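PDB 7KR6: glycoside hydrolase family 16 protein from Bacteroides ovatus, which probably hydrolyses beta-glucosidic linkages inside mixed-linkage glucans, as an endo-beta-glucanase of glycoside hydrolase family 16. Local coordinates for residues A[165-173]-A[217-228]. The protein carries 1 engineered substitution. Numbering follows the deposited sequence.
With G2F (2-deoxy-2-fluoro-alpha-D-glucopyranose), chain C.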
loop_
_atom_site.group_PDB
_atom_site.type_symbol
_atom_site.label_atom_id
_atom_site.label_comp_id
_atom_site.label_asym_id
_atom_site.label_seq_id
_atom_site.Cartn_x
_atom_site.Cartn_y
_atom_site.Cartn_z
ATOM N N VAL A 165 -7.595 -1.673 9.606
ATOM C CA VAL A 165 -7.911 -0.338 9.078
ATOM C C VAL A 165 -6.762 0.113 8.188
ATOM O O VAL A 165 -5.588 -0.093 8.529
ATOM C CB VAL A 165 -8.136 0.673 10.204
ATOM C CG1 VAL A 165 -8.367 2.055 9.640
ATOM C CG2 VAL A 165 -9.297 0.257 11.083
ATOM N N ASN A 166 -7.128 0.798 7.127
ATOM C CA ASN A 166 -6.196 1.401 6.166
ATOM C C ASN A 166 -6.388 2.910 6.225
ATOM O O ASN A 166 -7.535 3.345 6.286
ATOM C CB ASN A 166 -6.485 0.818 4.789
ATOM C CG ASN A 166 -5.755 -0.508 4.610
ATOM O OD1 ASN A 166 -6.161 -1.567 5.155
ATOM N ND2 ASN A 166 -4.643 -0.443 3.888
ATOM N N THR A 167 -5.321 3.648 6.270
ATOM C CA THR A 167 -5.389 5.119 6.140
ATOM C C THR A 167 -4.351 5.511 5.083
ATOM O O THR A 167 -3.322 4.808 4.935
ATOM C CB THR A 167 -5.211 5.769 7.505
ATOM O OG1 THR A 167 -5.336 7.190 7.339
ATOM C CG2 THR A 167 -3.853 5.474 8.098
ATOM N N ALA A 168 -4.560 6.597 4.350
ATOM C CA ALA A 168 -3.711 6.905 3.206
ATOM C C ALA A 168 -3.786 8.388 2.856
ATOM O O ALA A 168 -4.820 9.016 3.125
ATOM C CB ALA A 168 -4.041 6.094 1.987
ATOM N N ILE A 169 -2.756 8.864 2.176
ATOM C CA ILE A 169 -2.826 10.163 1.467
ATOM C C ILE A 169 -2.410 9.920 0.024
ATOM O O ILE A 169 -1.473 9.135 -0.247
ATOM C CB ILE A 169 -2.036 11.310 2.155
ATOM C CG1 ILE A 169 -0.570 10.958 2.444
ATOM C CG2 ILE A 169 -2.743 11.787 3.418
ATOM C CD1 ILE A 169 0.258 12.142 2.945
ATOM N N HIS A 170 -3.058 10.617 -0.896
ATOM C CA HIS A 170 -2.755 10.589 -2.336
ATOM C C HIS A 170 -2.569 12.033 -2.820
ATOM O O HIS A 170 -3.316 12.902 -2.396
ATOM C CB HIS A 170 -3.878 9.940 -3.114
ATOM C CG HIS A 170 -4.219 8.551 -2.708
ATOM N ND1 HIS A 170 -3.941 7.464 -3.523
ATOM C CD2 HIS A 170 -4.846 8.087 -1.615
ATOM C CE1 HIS A 170 -4.401 6.385 -2.932
ATOM N NE2 HIS A 170 -4.965 6.725 -1.765
ATOM N N TYR A 171 -1.618 12.249 -3.705
ATOM C CA TYR A 171 -1.231 13.601 -4.140
ATOM C C TYR A 171 -0.372 13.470 -5.391
ATOM O O TYR A 171 -0.180 12.371 -5.923
ATOM C CB TYR A 171 -0.574 14.308 -2.951
ATOM C CG TYR A 171 0.603 13.589 -2.357
ATOM C CD1 TYR A 171 0.421 12.611 -1.398
ATOM C CD2 TYR A 171 1.916 13.856 -2.751
ATOM C CE1 TYR A 171 1.488 11.905 -0.871
ATOM C CE2 TYR A 171 3.001 13.195 -2.205
ATOM C CZ TYR A 171 2.792 12.199 -1.251
ATOM O OH TYR A 171 3.879 11.545 -0.699
ATOM N N GLY A 172 0.066 14.612 -5.914
ATOM C CA GLY A 172 0.884 14.656 -7.144
ATOM C C GLY A 172 0.138 15.391 -8.238
ATOM O O GLY A 172 -1.071 15.560 -8.152
ATOM N N PRO A 173 0.879 15.940 -9.228
ATOM C CA PRO A 173 0.262 16.862 -10.167
ATOM C C PRO A 173 -0.659 16.262 -11.233
ATOM O O PRO A 173 -1.411 17.058 -11.856
ATOM C CB PRO A 173 1.470 17.572 -10.807
ATOM C CG PRO A 173 2.616 16.602 -10.651
ATOM C CD PRO A 173 2.337 15.879 -9.333
ATOM N N PHE A 217 -3.830 6.335 15.961
ATOM C CA PHE A 217 -3.618 5.206 15.020
ATOM C C PHE A 217 -2.408 5.446 14.118
ATOM O O PHE A 217 -1.546 4.556 14.008
ATOM C CB PHE A 217 -4.878 4.995 14.212
ATOM C CG PHE A 217 -4.848 3.840 13.256
ATOM C CD1 PHE A 217 -4.848 2.538 13.727
ATOM C CD2 PHE A 217 -4.809 4.063 11.880
ATOM C CE1 PHE A 217 -4.874 1.473 12.841
ATOM C CE2 PHE A 217 -4.828 2.991 11.006
ATOM C CZ PHE A 217 -4.857 1.704 11.483
ATOM N N HIS A 218 -2.281 6.620 13.507
ATOM C CA HIS A 218 -1.147 6.905 12.592
ATOM C C HIS A 218 -1.015 8.418 12.381
ATOM O O HIS A 218 -2.052 9.104 12.429
ATOM C CB HIS A 218 -1.317 6.198 11.248
ATOM C CG HIS A 218 -0.098 6.300 10.417
ATOM N ND1 HIS A 218 1.093 5.727 10.789
ATOM C CD2 HIS A 218 0.122 6.895 9.233
ATOM C CE1 HIS A 218 1.999 5.990 9.860
ATOM N NE2 HIS A 218 1.431 6.710 8.903
ATOM N N THR A 219 0.206 8.876 12.120
ATOM C CA THR A 219 0.488 10.280 11.723
ATOM C C THR A 219 1.233 10.248 10.373
ATOM O O THR A 219 2.265 9.534 10.257
ATOM C CB THR A 219 1.287 11.006 12.813
ATOM O OG1 THR A 219 0.520 11.022 14.013
ATOM C CG2 THR A 219 1.673 12.405 12.384
ATOM N N PHE A 220 0.745 11.068 9.430
ATOM C CA PHE A 220 1.473 11.444 8.205
ATOM C C PHE A 220 2.080 12.830 8.405
ATOM O O PHE A 220 1.388 13.763 8.814
ATOM C CB PHE A 220 0.545 11.450 6.995
ATOM C CG PHE A 220 -0.133 10.153 6.672
ATOM C CD1 PHE A 220 0.560 9.173 5.983
ATOM C CD2 PHE A 220 -1.455 9.946 6.998
ATOM C CE1 PHE A 220 -0.045 7.985 5.636
ATOM C CE2 PHE A 220 -2.064 8.750 6.650
ATOM C CZ PHE A 220 -1.364 7.796 5.951
ATOM N N ASP A 221 3.350 12.953 8.050
ATOM C CA ASP A 221 4.090 14.239 7.986
ATOM C C ASP A 221 3.702 14.955 6.702
ATOM O O ASP A 221 3.981 14.430 5.631
ATOM C CB ASP A 221 5.577 13.978 8.027
ATOM C CG ASP A 221 6.448 15.216 7.912
ATOM O OD1 ASP A 221 5.927 16.328 7.916
ATOM O OD2 ASP A 221 7.665 15.014 7.918
ATOM N N ILE A 222 3.104 16.134 6.801
ATOM C CA ILE A 222 2.750 16.916 5.583
ATOM C C ILE A 222 3.492 18.249 5.561
ATOM O O ILE A 222 3.080 19.086 4.728
ATOM C CB ILE A 222 1.232 17.140 5.513
ATOM C CG1 ILE A 222 0.635 17.816 6.763
ATOM C CG2 ILE A 222 0.517 15.819 5.189
ATOM C CD1 ILE A 222 -0.717 18.476 6.565
ATOM N N SER A 223 4.423 18.460 6.481
ATOM C CA SER A 223 5.166 19.750 6.600
ATOM C C SER A 223 5.635 20.226 5.233
ATOM O O SER A 223 5.484 21.447 4.959
ATOM C CB SER A 223 6.316 19.639 7.591
ATOM O OG SER A 223 7.210 18.621 7.191
ATOM N N SER A 224 6.157 19.362 4.365
ATOM C CA SER A 224 6.678 19.807 3.045
ATOM C C SER A 224 5.833 19.238 1.907
ATOM O O SER A 224 6.311 19.189 0.742
ATOM C CB SER A 224 8.132 19.477 2.912
ATOM O OG SER A 224 8.291 18.083 2.744
ATOM N N ASN A 225 4.616 18.773 2.224
ATOM C CA ASN A 225 3.684 18.209 1.225
ATOM C C ASN A 225 2.666 19.278 0.846
ATOM O O ASN A 225 1.766 19.534 1.611
ATOM C CB ASN A 225 2.963 16.974 1.763
ATOM C CG ASN A 225 2.321 16.217 0.637
ATOM O OD1 ASN A 225 1.845 16.825 -0.319
ATOM N ND2 ASN A 225 2.316 14.889 0.750
ATOM N N THR A 226 2.859 19.919 -0.303
ATOM C CA THR A 226 2.108 21.116 -0.694
ATOM C C THR A 226 0.629 20.819 -0.940
ATOM O O THR A 226 -0.121 21.801 -0.997
ATOM C CB THR A 226 2.712 21.744 -1.955
ATOM O OG1 THR A 226 2.685 20.831 -3.047
ATOM C CG2 THR A 226 4.084 22.301 -1.698
ATOM N N TYR A 227 0.209 19.552 -1.005
ATOM C CA TYR A 227 -1.188 19.187 -1.327
ATOM C C TYR A 227 -2.148 19.206 -0.118
ATOM O O TYR A 227 -3.379 18.968 -0.357
ATOM C CB TYR A 227 -1.187 17.836 -2.023
ATOM C CG TYR A 227 -0.574 17.915 -3.399
ATOM C CD1 TYR A 227 0.793 17.783 -3.597
ATOM C CD2 TYR A 227 -1.379 18.221 -4.482
ATOM C CE1 TYR A 227 1.336 17.907 -4.869
ATOM C CE2 TYR A 227 -0.858 18.355 -5.761
ATOM C CZ TYR A 227 0.510 18.211 -5.949
ATOM O OH TYR A 227 1.038 18.363 -7.199
ATOM N N PHE A 228 -1.675 19.500 1.111
ATOM C CA PHE A 228 -2.530 19.370 2.318
ATOM C C PHE A 228 -2.593 20.632 3.155
ATOM O O PHE A 228 -2.627 20.584 4.382
ATOM C CB PHE A 228 -2.054 18.141 3.100
ATOM C CG PHE A 228 -2.186 16.898 2.255
ATOM C CD1 PHE A 228 -3.429 16.298 2.083
ATOM C CD2 PHE A 228 -1.087 16.368 1.590
ATOM C CE1 PHE A 228 -3.557 15.191 1.248
ATOM C CE2 PHE A 228 -1.237 15.287 0.738
ATOM C CZ PHE A 228 -2.471 14.687 0.586
HETATM C C1 G2F C . -8.645 7.326 -1.693
HETATM C C2 G2F C . -8.548 6.814 -3.089
HETATM C C3 G2F C . -9.892 6.837 -3.788
HETATM C C4 G2F C . -10.845 5.988 -2.986
HETATM C C5 G2F C . -10.936 6.636 -1.569
HETATM C C6 G2F C . -11.910 6.016 -0.595
HETATM O O3 G2F C . -9.757 6.377 -5.128
HETATM O O4 G2F C . -12.134 5.961 -3.695
HETATM O O5 G2F C . -9.656 6.675 -0.907
HETATM O O6 G2F C . -11.690 4.557 -0.528
HETATM F F2 G2F C . -7.520 7.535 -3.768
#
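Strands 165-171 and 217-221 run nearly parallel, 9° apart with axes 8.8 Å from each other, and no hydrogen bond joins the two segments: they face each other across the interior of the beta-sandwich (jelly roll) of family 16. V165, T167 and I169 point inward from one layer, F217 and F220 from the other. F217 turns its ring edge to V165 O, 3.5 Å from CZ, and to T167 CG2. The F220 ring lies between I169 CG1 on one face and H218 CD2 on the other, while T167 OG1, hydrogen-bonded to D146 O, sits at its edge 3.7 Å from CE2.

Beyond the second strand, a type I turn from I222 to N225 brings the chain up against Y171. With chi1 at -165°, CG of N225 lies anti to the backbone N, and ND2 hangs over the centre of the Y171 ring, 3.4 Å from its CZ; amide and ring planes are 72° apart. OD1 of the same amide closes an Asx turn by accepting from Y227 N. The Y227 ring lies against the backbone at G172, whose N is over the ring centre, and F228 turns its edge to Y171 CD1 and H170 O.

H170 leaves the strand on the side away from 217-228 and belongs to the glycan pocket; its ND1 is hydrogen-bonded to H178 NE2, and fluorine F2 of G2F stands over the centre of the imidazole, 3.3 Å from H170 NE2.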